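PDB 7CBC: De novo designed switch protein caging a hemagglutinin binder (sCageHA267_1S) from Synthetic construct, which is a designed six-helical-bundle switch that cages a hemagglutinin binder, probably for use as a biosensor that exposes the binder when the bundle is opened. Local coordinates for residues 9-14 with 83-88; 14-19 with 212-217; 291-296 with 308-313. One frame throughout, in Å; residues are numbered along the deposited sequence.

Contact 1: residues 9-14 with 83-88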
ATOM      1  N   LEU A   9      -8.313  13.465  16.011  1.00 30.18           N
ATOM      2  CA  LEU A   9      -8.559  12.041  15.824  1.00 31.32           C
ATOM      3  C   LEU A   9      -9.427  11.795  14.597  1.00 33.27           C
ATOM      4  O   LEU A   9      -9.198  10.845  13.845  1.00 26.40           O
ATOM      5  CB  LEU A   9      -9.207  11.456  17.075  1.00 32.22           C
ATOM      6  CG  LEU A   9      -9.434   9.949  17.107  1.00 33.46           C
ATOM      7  CD1 LEU A   9      -8.116   9.193  16.959  1.00 31.94           C
ATOM      8  CD2 LEU A   9     -10.139   9.554  18.403  1.00 28.56           C
ATOM      9  N   GLU A  10     -10.412  12.659  14.366  1.00 29.69           N
ATOM     10  CA  GLU A  10     -11.270  12.531  13.196  1.00 32.23           C
ATOM     11  C   GLU A  10     -10.471  12.703  11.900  1.00 35.31           C
ATOM     12  O   GLU A  10     -10.693  11.979  10.917  1.00 32.13           O
ATOM     13  CB  GLU A  10     -12.403  13.552  13.324  1.00 35.60           C
ATOM     14  CG  GLU A  10     -13.326  13.743  12.143  1.00 43.65           C
ATOM     15  CD  GLU A  10     -14.083  15.077  12.260  1.00 47.76           C
ATOM     16  OE1 GLU A  10     -14.116  15.848  11.270  1.00 49.79           O
ATOM     17  OE2 GLU A  10     -14.617  15.368  13.360  1.00 48.36           O
ATOM     18  N   ALA A  11      -9.503  13.621  11.889  1.00 31.28           N
ATOM     19  CA  ALA A  11      -8.602  13.723  10.746  1.00 32.71           C
ATOM     20  C   ALA A  11      -7.799  12.438  10.564  1.00 33.35           C
ATOM     21  O   ALA A  11      -7.710  11.895   9.454  1.00 29.74           O
ATOM     22  CB  ALA A  11      -7.670  14.922  10.916  1.00 31.08           C
ATOM     23  N   SER A  12      -7.217  11.927  11.652  1.00 30.04           N
ATOM     24  CA  SER A  12      -6.309  10.789  11.544  1.00 30.34           C
ATOM     25  C   SER A  12      -7.023   9.537  11.051  1.00 30.79           C
ATOM     26  O   SER A  12      -6.510   8.828  10.176  1.00 29.38           O
ATOM     27  CB  SER A  12      -5.642  10.535  12.893  1.00 23.65           C
ATOM     28  OG  SER A  12      -4.576  11.443  13.073  1.00 21.76           O
ATOM     29  N   THR A  13      -8.199   9.238  11.599  1.00 28.90           N
ATOM     30  CA  THR A  13      -8.913   8.043  11.156  1.00 28.07           C
ATOM     31  C   THR A  13      -9.376   8.190   9.709  1.00 31.85           C
ATOM     32  O   THR A  13      -9.258   7.247   8.912  1.00 29.39           O
ATOM     33  CB  THR A  13     -10.093   7.742  12.089  1.00 29.97           C
ATOM     34  OG1 THR A  13     -10.994   8.855  12.126  1.00 29.37           O
ATOM     35  CG2 THR A  13      -9.605   7.467  13.522  1.00 28.02           C
ATOM     36  N   LYS A  14      -9.867   9.371   9.334  1.00 26.03           N
ATOM     37  CA  LYS A  14     -10.250   9.591   7.941  1.00 32.85           C
ATOM     38  C   LYS A  14      -9.059   9.440   7.001  1.00 29.10           C
ATOM     39  O   LYS A  14      -9.190   8.894   5.898  1.00 28.53           O
ATOM     40  CB  LYS A  14     -10.885  10.970   7.785  1.00 32.54           C
ATOM     41  CG  LYS A  14     -12.318  11.013   8.284  1.00 36.07           C
ATOM     42  CD  LYS A  14     -13.220  11.795   7.353  1.00 41.28           C
ATOM     43  CE  LYS A  14     -13.321  13.244   7.776  1.00 43.17           C
ATOM     44  NZ  LYS A  14     -14.590  13.863   7.265  1.00 52.81           N
ATOM     45  N   GLU A  83      -5.621  16.506   1.305  1.00 32.22           N
ATOM     46  CA  GLU A  83      -5.507  17.941   1.512  1.00 37.39           C
ATOM     47  C   GLU A  83      -6.843  18.553   1.909  1.00 40.80           C
ATOM     48  O   GLU A  83      -6.870  19.562   2.622  1.00 40.74           O
ATOM     49  CB  GLU A  83      -4.960  18.591   0.237  1.00 43.25           C
ATOM     50  CG  GLU A  83      -5.090  20.106   0.155  1.00 52.22           C
ATOM     51  CD  GLU A  83      -4.695  20.657  -1.212  1.00 55.86           C
ATOM     52  OE1 GLU A  83      -4.229  21.813  -1.268  1.00 60.18           O
ATOM     53  OE2 GLU A  83      -4.847  19.939  -2.231  1.00 59.84           O
ATOM     54  N   LYS A  84      -7.953  17.957   1.464  1.00 36.76           N
ATOM     55  CA  LYS A  84      -9.265  18.400   1.921  1.00 39.13           C
ATOM     56  C   LYS A  84      -9.501  17.990   3.370  1.00 42.35           C
ATOM     57  O   LYS A  84      -9.987  18.790   4.175  1.00 37.46           O
ATOM     58  CB  LYS A  84     -10.362  17.841   1.013  1.00 41.49           C
ATOM     59  CG  LYS A  84     -11.679  17.510   1.738  1.00 48.58           C
ATOM     60  CD  LYS A  84     -12.425  18.758   2.232  1.00 52.37           C
ATOM     61  CE  LYS A  84     -13.510  18.414   3.268  1.00 57.47           C
ATOM     62  NZ  LYS A  84     -12.992  17.712   4.499  1.00 52.64           N
ATOM     63  N   ILE A  85      -9.176  16.743   3.721  1.00 37.39           N
ATOM     64  CA  ILE A  85      -9.369  16.289   5.094  1.00 34.76           C
ATOM     65  C   ILE A  85      -8.532  17.129   6.048  1.00 40.96           C
ATOM     66  O   ILE A  85      -9.011  17.578   7.100  1.00 37.40           O
ATOM     67  CB  ILE A  85      -9.043  14.791   5.214  1.00 36.19           C
ATOM     68  CG1 ILE A  85     -10.096  13.958   4.485  1.00 35.11           C
ATOM     69  CG2 ILE A  85      -8.923  14.368   6.677  1.00 30.38           C
ATOM     70  CD1 ILE A  85      -9.638  12.537   4.217  1.00 30.48           C
ATOM     71  N   LEU A  86      -7.270  17.375   5.689  1.00 35.18           N
ATOM     72  CA  LEU A  86      -6.436  18.209   6.546  1.00 39.51           C
ATOM     73  C   LEU A  86      -6.924  19.653   6.577  1.00 43.55           C
ATOM     74  O   LEU A  86      -6.608  20.384   7.527  1.00 43.07           O
ATOM     75  CB  LEU A  86      -4.975  18.122   6.097  1.00 31.35           C
ATOM     76  CG  LEU A  86      -4.385  16.736   6.410  1.00 33.95           C
ATOM     77  CD1 LEU A  86      -3.288  16.305   5.425  1.00 30.03           C
ATOM     78  CD2 LEU A  86      -3.869  16.690   7.832  1.00 35.19           C
ATOM     79  N   GLU A  87      -7.721  20.064   5.584  1.00 39.21           N
ATOM     80  CA  GLU A  87      -8.193  21.442   5.514  1.00 44.68           C
ATOM     81  C   GLU A  87      -9.398  21.663   6.416  1.00 45.03           C
ATOM     82  O   GLU A  87      -9.474  22.673   7.126  1.00 48.05           O
ATOM     83  CB  GLU A  87      -8.527  21.822   4.071  1.00 38.75           C
ATOM     84  CG  GLU A  87      -7.440  22.638   3.421  1.00 49.00           C
ATOM     85  CD  GLU A  87      -6.985  23.795   4.295  1.00 53.57           C
ATOM     86  OE1 GLU A  87      -7.850  24.566   4.765  1.00 61.21           O
ATOM     87  OE2 GLU A  87      -5.760  23.928   4.526  1.00 57.54           O
ATOM     88  N   GLU A  88     -10.357  20.736   6.393  1.00 43.62           N
ATOM     89  CA  GLU A  88     -11.427  20.789   7.380  1.00 48.09           C
ATOM     90  C   GLU A  88     -10.854  20.766   8.787  1.00 46.92           C
ATOM     91  O   GLU A  88     -11.304  21.506   9.668  1.00 51.14           O
ATOM     92  CB  GLU A  88     -12.394  19.626   7.170  1.00 49.97           C
ATOM     93  CG  GLU A  88     -13.300  19.354   8.360  1.00 52.15           C
ATOM     94  CD  GLU A  88     -14.395  18.345   8.047  1.00 57.83           C
ATOM     95  OE1 GLU A  88     -15.288  18.168   8.901  1.00 58.06           O
ATOM     96  OE2 GLU A  88     -14.347  17.742   6.948  1.00 61.31           O
TER

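Contact 2: residues 14-19 with 212-217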
ATOM      1  N   LYS A  14      -9.867   9.371   9.334  1.00 26.03           N
ATOM      2  CA  LYS A  14     -10.250   9.591   7.941  1.00 32.85           C
ATOM      3  C   LYS A  14      -9.059   9.440   7.001  1.00 29.10           C
ATOM      4  O   LYS A  14      -9.190   8.894   5.898  1.00 28.53           O
ATOM      5  CB  LYS A  14     -10.885  10.970   7.785  1.00 32.54           C
ATOM      6  CG  LYS A  14     -12.318  11.013   8.284  1.00 36.07           C
ATOM      7  CD  LYS A  14     -13.220  11.795   7.353  1.00 41.28           C
ATOM      8  CE  LYS A  14     -13.321  13.244   7.776  1.00 43.17           C
ATOM      9  NZ  LYS A  14     -14.590  13.863   7.265  1.00 52.81           N
ATOM     10  N   LEU A  15      -7.892   9.939   7.412  1.00 28.95           N
ATOM     11  CA  LEU A  15      -6.697   9.758   6.604  1.00 27.53           C
ATOM     12  C   LEU A  15      -6.289   8.296   6.537  1.00 31.65           C
ATOM     13  O   LEU A  15      -5.775   7.839   5.501  1.00 27.55           O
ATOM     14  CB  LEU A  15      -5.563  10.607   7.159  1.00 25.50           C
ATOM     15  CG  LEU A  15      -5.708  12.111   6.898  1.00 27.80           C
ATOM     16  CD1 LEU A  15      -4.438  12.785   7.321  1.00 25.43           C
ATOM     17  CD2 LEU A  15      -6.009  12.415   5.434  1.00 27.93           C
ATOM     18  N   GLN A  16      -6.511   7.540   7.619  1.00 25.05           N
ATOM     19  CA  GLN A  16      -6.190   6.121   7.565  1.00 28.34           C
ATOM     20  C   GLN A  16      -7.120   5.386   6.606  1.00 28.48           C
ATOM     21  O   GLN A  16      -6.662   4.557   5.813  1.00 25.09           O
ATOM     22  CB  GLN A  16      -6.237   5.499   8.956  1.00 27.69           C
ATOM     23  CG  GLN A  16      -5.977   4.004   8.921  1.00 29.93           C
ATOM     24  CD  GLN A  16      -5.565   3.428  10.260  1.00 26.90           C
ATOM     25  OE1 GLN A  16      -6.406   2.974  11.036  1.00 28.25           O
ATOM     26  NE2 GLN A  16      -4.260   3.423  10.529  1.00 27.18           N
ATOM     27  N   ARG A  17      -8.419   5.690   6.642  1.00 27.22           N
ATOM     28  CA  ARG A  17      -9.341   5.079   5.686  1.00 29.85           C
ATOM     29  C   ARG A  17      -8.884   5.338   4.258  1.00 29.61           C
ATOM     30  O   ARG A  17      -8.835   4.423   3.422  1.00 30.04           O
ATOM     31  CB  ARG A  17     -10.756   5.621   5.905  1.00 32.43           C
ATOM     32  CG  ARG A  17     -11.838   4.992   5.010  1.00 34.82           C
ATOM     33  CD  ARG A  17     -11.744   3.465   4.964  1.00 35.68           C
ATOM     34  NE  ARG A  17     -11.989   2.816   6.251  1.00 34.13           N
ATOM     35  CZ  ARG A  17     -11.889   1.504   6.450  1.00 37.13           C
ATOM     36  NH1 ARG A  17     -11.560   0.711   5.438  1.00 34.41           N
ATOM     37  NH2 ARG A  17     -12.114   0.986   7.653  1.00 34.34           N
ATOM     38  N   LEU A  18      -8.543   6.591   3.968  1.00 25.26           N
ATOM     39  CA  LEU A  18      -8.042   6.956   2.655  1.00 29.89           C
ATOM     40  C   LEU A  18      -6.875   6.071   2.241  1.00 27.91           C
ATOM     41  O   LEU A  18      -6.830   5.567   1.113  1.00 26.28           O
ATOM     42  CB  LEU A  18      -7.621   8.419   2.678  1.00 24.33           C
ATOM     43  CG  LEU A  18      -7.042   8.925   1.362  1.00 31.65           C
ATOM     44  CD1 LEU A  18      -7.666  10.281   1.118  1.00 39.64           C
ATOM     45  CD2 LEU A  18      -5.519   9.032   1.412  1.00 27.78           C
ATOM     46  N   ASN A  19      -5.914   5.882   3.150  1.00 27.91           N
ATOM     47  CA  ASN A  19      -4.741   5.070   2.863  1.00 23.95           C
ATOM     48  C   ASN A  19      -5.115   3.619   2.642  1.00 25.49           C
ATOM     49  O   ASN A  19      -4.602   2.980   1.716  1.00 27.81           O
ATOM     50  CB  ASN A  19      -3.735   5.203   3.999  1.00 21.96           C
ATOM     51  CG  ASN A  19      -3.164   6.593   4.090  1.00 27.75           C
ATOM     52  OD1 ASN A  19      -2.997   7.274   3.067  1.00 25.23           O
ATOM     53  ND2 ASN A  19      -2.845   7.030   5.309  1.00 23.64           N
ATOM     54  N   ARG A 212       1.336   3.239  12.309  1.00 27.47           N
ATOM     55  CA  ARG A 212       1.858   1.878  12.219  1.00 29.89           C
ATOM     56  C   ARG A 212       1.075   1.059  11.199  1.00 27.46           C
ATOM     57  O   ARG A 212       1.659   0.278  10.437  1.00 30.06           O
ATOM     58  CB  ARG A 212       1.802   1.222  13.606  1.00 31.78           C
ATOM     59  CG  ARG A 212       2.886   0.203  13.933  1.00 40.49           C
ATOM     60  CD  ARG A 212       2.710  -0.329  15.377  1.00 47.47           C
ATOM     61  NE  ARG A 212       3.062   0.673  16.388  1.00 44.79           N
ATOM     62  CZ  ARG A 212       2.266   1.089  17.371  1.00 45.97           C
ATOM     63  NH1 ARG A 212       1.043   0.581  17.516  1.00 44.30           N
ATOM     64  NH2 ARG A 212       2.703   2.010  18.222  1.00 41.65           N
ATOM     65  N   LEU A 213      -0.249   1.228  11.166  1.00 27.02           N
ATOM     66  CA  LEU A 213      -1.067   0.499  10.202  1.00 27.84           C
ATOM     67  C   LEU A 213      -0.894   1.062   8.798  1.00 28.72           C
ATOM     68  O   LEU A 213      -0.852   0.300   7.829  1.00 28.13           O
ATOM     69  CB  LEU A 213      -2.544   0.524  10.617  1.00 28.51           C
ATOM     70  CG  LEU A 213      -3.542  -0.374   9.851  1.00 32.44           C
ATOM     71  CD1 LEU A 213      -4.743  -0.716  10.708  1.00 35.88           C
ATOM     72  CD2 LEU A 213      -4.032   0.273   8.557  1.00 32.17           C
ATOM     73  N   ASN A 214      -0.821   2.388   8.663  1.00 29.38           N
ATOM     74  CA  ASN A 214      -0.527   2.984   7.361  1.00 28.13           C
ATOM     75  C   ASN A 214       0.768   2.424   6.781  1.00 28.88           C
ATOM     76  O   ASN A 214       0.859   2.168   5.578  1.00 25.45           O
ATOM     77  CB  ASN A 214      -0.412   4.509   7.482  1.00 25.18           C
ATOM     78  CG  ASN A 214      -1.716   5.187   7.908  1.00 28.89           C
ATOM     79  OD1 ASN A 214      -2.803   4.772   7.512  1.00 26.79           O
ATOM     80  ND2 ASN A 214      -1.604   6.256   8.723  1.00 24.18           N
ATOM     81  N   LEU A 215       1.798   2.264   7.615  1.00 27.44           N
ATOM     82  CA  LEU A 215       3.073   1.768   7.111  1.00 27.44           C
ATOM     83  C   LEU A 215       3.006   0.276   6.813  1.00 29.56           C
ATOM     84  O   LEU A 215       3.621  -0.188   5.847  1.00 28.55           O
ATOM     85  CB  LEU A 215       4.195   2.078   8.111  1.00 24.39           C
ATOM     86  CG  LEU A 215       4.589   3.557   8.216  1.00 31.88           C
ATOM     87  CD1 LEU A 215       5.665   3.787   9.300  1.00 30.53           C
ATOM     88  CD2 LEU A 215       5.031   4.138   6.854  1.00 29.21           C
ATOM     89  N   GLU A 216       2.242  -0.486   7.601  1.00 29.46           N
ATOM     90  CA  GLU A 216       2.109  -1.913   7.320  1.00 28.49           C
ATOM     91  C   GLU A 216       1.359  -2.157   6.008  1.00 32.10           C
ATOM     92  O   GLU A 216       1.652  -3.129   5.298  1.00 27.26           O
ATOM     93  CB  GLU A 216       1.420  -2.609   8.491  1.00 27.66           C
ATOM     94  CG  GLU A 216       1.303  -4.120   8.368  1.00 33.93           C
ATOM     95  CD  GLU A 216       2.636  -4.836   8.484  1.00 37.36           C
ATOM     96  OE1 GLU A 216       3.612  -4.203   8.936  1.00 33.28           O
ATOM     97  OE2 GLU A 216       2.703  -6.035   8.106  1.00 40.53           O
ATOM     98  N   LEU A 217       0.406  -1.285   5.663  1.00 25.13           N
ATOM     99  CA  LEU A 217      -0.189  -1.319   4.329  1.00 29.42           C
ATOM    100  C   LEU A 217       0.885  -1.405   3.250  1.00 27.33           C
ATOM    101  O   LEU A 217       0.828  -2.263   2.370  1.00 29.00           O
ATOM    102  CB  LEU A 217      -1.061  -0.079   4.113  1.00 30.23           C
ATOM    103  CG  LEU A 217      -2.361   0.008   4.918  1.00 27.79           C
ATOM    104  CD1 LEU A 217      -3.093   1.260   4.547  1.00 23.70           C
ATOM    105  CD2 LEU A 217      -3.225  -1.212   4.601  1.00 34.79           C
TER

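Contact 3: residues 291-296 with 308-313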
ATOM      1  N   GLN A 291     -20.604   7.937  20.102  1.00 37.05           N
ATOM      2  CA  GLN A 291     -19.477   8.707  19.595  1.00 39.60           C
ATOM      3  C   GLN A 291     -18.500   7.826  18.830  1.00 33.92           C
ATOM      4  O   GLN A 291     -17.893   8.274  17.852  1.00 35.26           O
ATOM      5  CB  GLN A 291     -18.777   9.418  20.745  1.00 38.41           C
ATOM      6  CG  GLN A 291     -19.596  10.527  21.320  1.00 41.25           C
ATOM      7  CD  GLN A 291     -19.041  11.011  22.636  1.00 44.14           C
ATOM      8  OE1 GLN A 291     -18.375  10.264  23.363  1.00 41.51           O
ATOM      9  NE2 GLN A 291     -19.272  12.278  22.934  1.00 44.21           N
ATOM     10  N   ILE A 292     -18.327   6.578  19.266  1.00 31.64           N
ATOM     11  CA  ILE A 292     -17.462   5.659  18.537  1.00 36.51           C
ATOM     12  C   ILE A 292     -18.086   5.283  17.201  1.00 38.91           C
ATOM     13  O   ILE A 292     -17.400   5.244  16.169  1.00 38.28           O
ATOM     14  CB  ILE A 292     -17.158   4.424  19.398  1.00 34.09           C
ATOM     15  CG1 ILE A 292     -16.261   4.832  20.559  1.00 28.35           C
ATOM     16  CG2 ILE A 292     -16.470   3.357  18.570  1.00 35.47           C
ATOM     17  CD1 ILE A 292     -16.047   3.765  21.574  1.00 33.79           C
ATOM     18  N   LYS A 293     -19.394   5.013  17.185  1.00 39.11           N
ATOM     19  CA  LYS A 293     -20.022   4.652  15.917  1.00 41.07           C
ATOM     20  C   LYS A 293     -20.038   5.829  14.944  1.00 38.86           C
ATOM     21  O   LYS A 293     -19.921   5.624  13.730  1.00 34.56           O
ATOM     22  CB  LYS A 293     -21.434   4.112  16.156  1.00 42.12           C
ATOM     23  CG  LYS A 293     -21.451   2.817  16.973  1.00 46.26           C
ATOM     24  CD  LYS A 293     -22.735   2.014  16.772  1.00 51.28           C
ATOM     25  CE  LYS A 293     -22.553   0.905  15.730  1.00 50.77           C
ATOM     26  NZ  LYS A 293     -22.807   1.353  14.333  1.00 53.80           N
ATOM     27  N   GLU A 294     -20.161   7.062  15.450  1.00 35.53           N
ATOM     28  CA  GLU A 294     -20.059   8.221  14.569  1.00 37.62           C
ATOM     29  C   GLU A 294     -18.638   8.374  14.041  1.00 36.39           C
ATOM     30  O   GLU A 294     -18.431   8.784  12.891  1.00 34.13           O
ATOM     31  CB  GLU A 294     -20.499   9.489  15.305  1.00 41.39           C
ATOM     32  CG  GLU A 294     -20.722  10.697  14.386  1.00 48.19           C
ATOM     33  CD  GLU A 294     -20.515  12.033  15.088  1.00 50.55           C
ATOM     34  OE1 GLU A 294     -20.777  12.119  16.310  1.00 53.38           O
ATOM     35  OE2 GLU A 294     -20.089  13.001  14.412  1.00 49.55           O
ATOM     36  N   LEU A 295     -17.646   8.049  14.872  1.00 33.17           N
ATOM     37  CA  LEU A 295     -16.264   8.169  14.442  1.00 33.64           C
ATOM     38  C   LEU A 295     -15.937   7.129  13.374  1.00 32.54           C
ATOM     39  O   LEU A 295     -15.263   7.438  12.388  1.00 30.87           O
ATOM     40  CB  LEU A 295     -15.342   8.025  15.645  1.00 34.46           C
ATOM     41  CG  LEU A 295     -13.831   7.986  15.443  1.00 35.04           C
ATOM     42  CD1 LEU A 295     -13.243   9.397  15.283  1.00 36.88           C
ATOM     43  CD2 LEU A 295     -13.201   7.289  16.626  1.00 33.89           C
ATOM     44  N   LEU A 296     -16.423   5.898  13.554  1.00 33.92           N
ATOM     45  CA  LEU A 296     -16.138   4.834  12.593  1.00 33.78           C
ATOM     46  C   LEU A 296     -16.882   5.062  11.281  1.00 34.17           C
ATOM     47  O   LEU A 296     -16.335   4.810  10.202  1.00 35.26           O
ATOM     48  CB  LEU A 296     -16.503   3.474  13.198  1.00 34.36           C
ATOM     49  CG  LEU A 296     -15.866   3.087  14.541  1.00 28.38           C
ATOM     50  CD1 LEU A 296     -16.391   1.761  15.054  1.00 35.57           C
ATOM     51  CD2 LEU A 296     -14.361   3.044  14.478  1.00 34.11           C
ATOM     52  N   ASP A 308     -19.667  -4.121  14.466  1.00 49.65           N
ATOM     53  CA  ASP A 308     -18.771  -5.183  14.915  1.00 47.98           C
ATOM     54  C   ASP A 308     -17.694  -4.656  15.852  1.00 41.75           C
ATOM     55  O   ASP A 308     -17.281  -5.352  16.782  1.00 40.94           O
ATOM     56  CB  ASP A 308     -18.105  -5.870  13.728  1.00 47.04           C
ATOM     57  CG  ASP A 308     -16.974  -6.784  14.166  1.00 48.26           C
ATOM     58  OD1 ASP A 308     -17.268  -7.909  14.617  1.00 51.76           O
ATOM     59  OD2 ASP A 308     -15.799  -6.356  14.118  1.00 50.88           O
ATOM     60  N   ALA A 309     -17.195  -3.443  15.596  1.00 44.07           N
ATOM     61  CA  ALA A 309     -16.106  -2.912  16.411  1.00 43.08           C
ATOM     62  C   ALA A 309     -16.586  -2.532  17.811  1.00 39.48           C
ATOM     63  O   ALA A 309     -15.874  -2.761  18.795  1.00 37.61           O
ATOM     64  CB  ALA A 309     -15.462  -1.713  15.712  1.00 36.04           C
ATOM     65  N   VAL A 310     -17.793  -1.968  17.924  1.00 41.86           N
ATOM     66  CA  VAL A 310     -18.315  -1.617  19.246  1.00 45.09           C
ATOM     67  C   VAL A 310     -18.767  -2.868  19.995  1.00 46.49           C
ATOM     68  O   VAL A 310     -18.471  -3.031  21.184  1.00 45.63           O
ATOM     69  CB  VAL A 310     -19.441  -0.570  19.133  1.00 44.10           C
ATOM     70  CG1 VAL A 310     -18.877   0.740  18.639  1.00 43.55           C
ATOM     71  CG2 VAL A 310     -20.546  -1.041  18.207  1.00 48.63           C
ATOM     72  N   GLU A 311     -19.479  -3.775  19.313  1.00 47.06           N
ATOM     73  CA  GLU A 311     -19.772  -5.080  19.898  1.00 46.55           C
ATOM     74  C   GLU A 311     -18.492  -5.789  20.326  1.00 49.60           C
ATOM     75  O   GLU A 311     -18.487  -6.497  21.339  1.00 49.57           O
ATOM     76  CB  GLU A 311     -20.563  -5.945  18.908  1.00 46.72           C
ATOM     77  CG  GLU A 311     -22.057  -5.618  18.855  1.00 48.91           C
ATOM     78  CD  GLU A 311     -22.830  -6.471  17.855  1.00 58.05           C
ATOM     79  OE1 GLU A 311     -23.994  -6.126  17.539  1.00 56.81           O
ATOM     80  OE2 GLU A 311     -22.279  -7.491  17.378  1.00 58.19           O
ATOM     81  N   TYR A 312     -17.397  -5.595  19.578  1.00 50.03           N
ATOM     82  CA  TYR A 312     -16.116  -6.202  19.937  1.00 47.26           C
ATOM     83  C   TYR A 312     -15.557  -5.614  21.228  1.00 44.69           C
ATOM     84  O   TYR A 312     -14.979  -6.343  22.041  1.00 46.92           O
ATOM     85  CB  TYR A 312     -15.112  -6.039  18.792  1.00 44.62           C
ATOM     86  CG  TYR A 312     -13.688  -6.382  19.167  1.00 45.54           C
ATOM     87  CD1 TYR A 312     -13.260  -7.695  19.194  1.00 48.66           C
ATOM     88  CD2 TYR A 312     -12.773  -5.390  19.496  1.00 47.84           C
ATOM     89  CE1 TYR A 312     -11.953  -8.018  19.535  1.00 51.31           C
ATOM     90  CE2 TYR A 312     -11.464  -5.703  19.839  1.00 47.30           C
ATOM     91  CZ  TYR A 312     -11.062  -7.020  19.857  1.00 49.89           C
ATOM     92  OH  TYR A 312      -9.767  -7.347  20.196  1.00 51.69           O
ATOM     93  N   LEU A 313     -15.698  -4.300  21.432  1.00 48.58           N
ATOM     94  CA  LEU A 313     -15.229  -3.701  22.684  1.00 47.00           C
ATOM     95  C   LEU A 313     -15.995  -4.254  23.879  1.00 45.13           C
ATOM     96  O   LEU A 313     -15.406  -4.528  24.934  1.00 41.83           O
ATOM     97  CB  LEU A 313     -15.352  -2.174  22.638  1.00 46.23           C
ATOM     98  CG  LEU A 313     -14.430  -1.375  21.704  1.00 45.28           C
ATOM     99  CD1 LEU A 313     -14.769   0.117  21.773  1.00 41.19           C
ATOM    100  CD2 LEU A 313     -12.963  -1.606  22.035  1.00 40.61           C
TER

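Contact 1: residues 9-14 with 83-88
Ile-85 lays both of its outer methyls against the root of Lys-14, CG2 and CD1 each standing 4.1 Å from Lys-14 CB. The pairing belongs to an antiparallel helical hairpin of the six-helix bundle: helices 3-46 and 50-93 follow each other in the chain, and the short segments run at 170° with axes 9.5 Å apart. Ile-85 CG2 also reaches the facing backbone, 3.9 Å from Ala-11 O; the CA atoms of Ala-11 and Ile-85 are 6.3 Å apart, an approach consistent with the small alanine side chain. Leu-15, one residue beyond the contact, packs on the same isoleucine.

Outside this apolar strip lies a carboxylate with two lysines. With CG anti to the backbone N (chi1 163°) and the chain extended beyond it, Glu-88 reaches out to the facing helix, where its two oxygens meet Glu-10 and Lys-14. The Lys-14 chain, bent at chi2 and chi3, crosses it at about a right angle and makes a long salt bridge, NZ to OE2 of Glu-88 at 3.9 Å. Glu-10 approaches from the same helix as Lys-14, its OE1 3.5 Å from Glu-88 OE1, with the carboxylate planes turned 74° apart; this like-charge proximity is probably eased by the lysines and by Lys-7, which pairs with Glu-10. An alanine in place of Glu-88 would probably leave Lys-14 and Lys-84 facing each other without the shared negative charge. The short bond of this network stays within one helix: Lys-84 NZ meets the anti lone pair of Glu-88 OE2 at 2.8 Å.

Contact 2: residues 14-19 with 212-217
Gln-16 and Asn-214 mark the closest backbone approach, their CA atoms 6.5 Å apart, between two helical segments that run almost parallel. The directions differ by 9° and the axes are separated by 10.0 Å, with amide side chains meeting between them. The interface is buried, yet three of its five touching residues carry amides, so the evidence points to a polar layer inside the helical bundle.

Its one cross-segment hydrogen bond runs from Asn-19 ND2 to Asn-214 OD1, 3.2 Å long and fairly straight at the hydrogen (160°). The donor stands above the plane of the Asn-214 carbonyl, while the acceptor lies close to the amide plane of Asn-19, and the two amide planes are turned nearly at right angles to each other. Both ends are tied further: Asn-19 OD1 accepts from Gln-112 NE2, and Asn-214 ND2 gives to Gln-211 OE1. Such a chain of amides should restrict how either asparagine can flip.

Gln-16 has CG anti to the backbone N (chi1 177°), which places CG 3.6 Å from Asn-214 OD1. Its extended chain then crosses Leu-213 at about a right angle, bringing NE2 to 3.4 Å from Leu-213 CB. At the other end of the contact Leu-217 CD1 lies against the Asn-19 backbone, 3.6 Å from Asn-19 O, and is 4.0 Å from Asn-19 CB.

Helix 99-142 closes one flank, where Asn-115 touches both asparagines. Helix 274-284 contributes Ala-274 against Gln-16 and Leu-213. Helix 50-93 packs on Leu-15 and Leu-18, and helix 146-190 on Leu-215.

Contact 3: residues 291-296 with 308-313
Val-310 fills the middle of this contact, its CG1 3.6 Å from Ile-292 CG2 as the two side chains slide past each other in opposite directions. The helices 289-298 and 303-315 form a compact helical unit with helix 274-284, and the Cys-275 to Cys-301 disulfide ties helix 274-284 to the turn between them; this C-terminal unit is probably the caged binder. The segments run in roughly opposite senses, at 144°, and their axes come no nearer than 10.1 Å, so branched aliphatic side chains meet between them while the backbones stay apart, the nearest CA atoms being those of Lys-293 and Val-310 at 7.3 Å.

The tight part is wholly apolar. Leu-296 CD1 sits on the methyl of Ala-309, 3.7 Å from CB, and Ala-279 of helix 274-284 touches the same alanine. Ile-292, buried, is backed by Ala-282 of that helix and by Tyr-287. Farther along the interface Ile-292 and Leu-313 reach toward each other tip to tip, CD1 to CD1 at 3.9 Å; Leu-313 is less deeply buried, and here one methyl pair makes the contact, whereas Val-310 uses both its methyls, CG1 on Ile-292 and Lys-293 and CG2 on Lys-293.

The solvent-facing side is formed differently, by the carbon chain of Lys-293. It crosses Val-310 at about a right angle, CG lying 3.7 Å from Val-310 CG1, and it also leans on Ala-306 and Arg-307 of the facing helix. The turn at chi3 (97°) brings CE against the second valine methyl. CE thereby comes to 3.7 Å from Val-310 CG2, a purely aliphatic touch made by a charged residue.

In the fold
Contacts 1 and 2 use successive turns of helix 3-46, share Lys-14, and meet through Leu-15, whose CD2 packs 3.7 Å from Ile-85 CG2. The centre of contact 2 is about 9 Å from that of the chain, and it answers burial with amides bonded to one another; contact 1, its centre about 19 Å from the chain's, combines a narrow apolar strip with charges at a partly exposed edge. Contact 3, centre to centre about 25 Å out, is nevertheless buried within its own small helical unit and relies on aliphatic packing alone. That unit reaches contact 1 through Leu-295, which packs on Leu-9 and Thr-13, whereas contacts 2 and 3 do not touch.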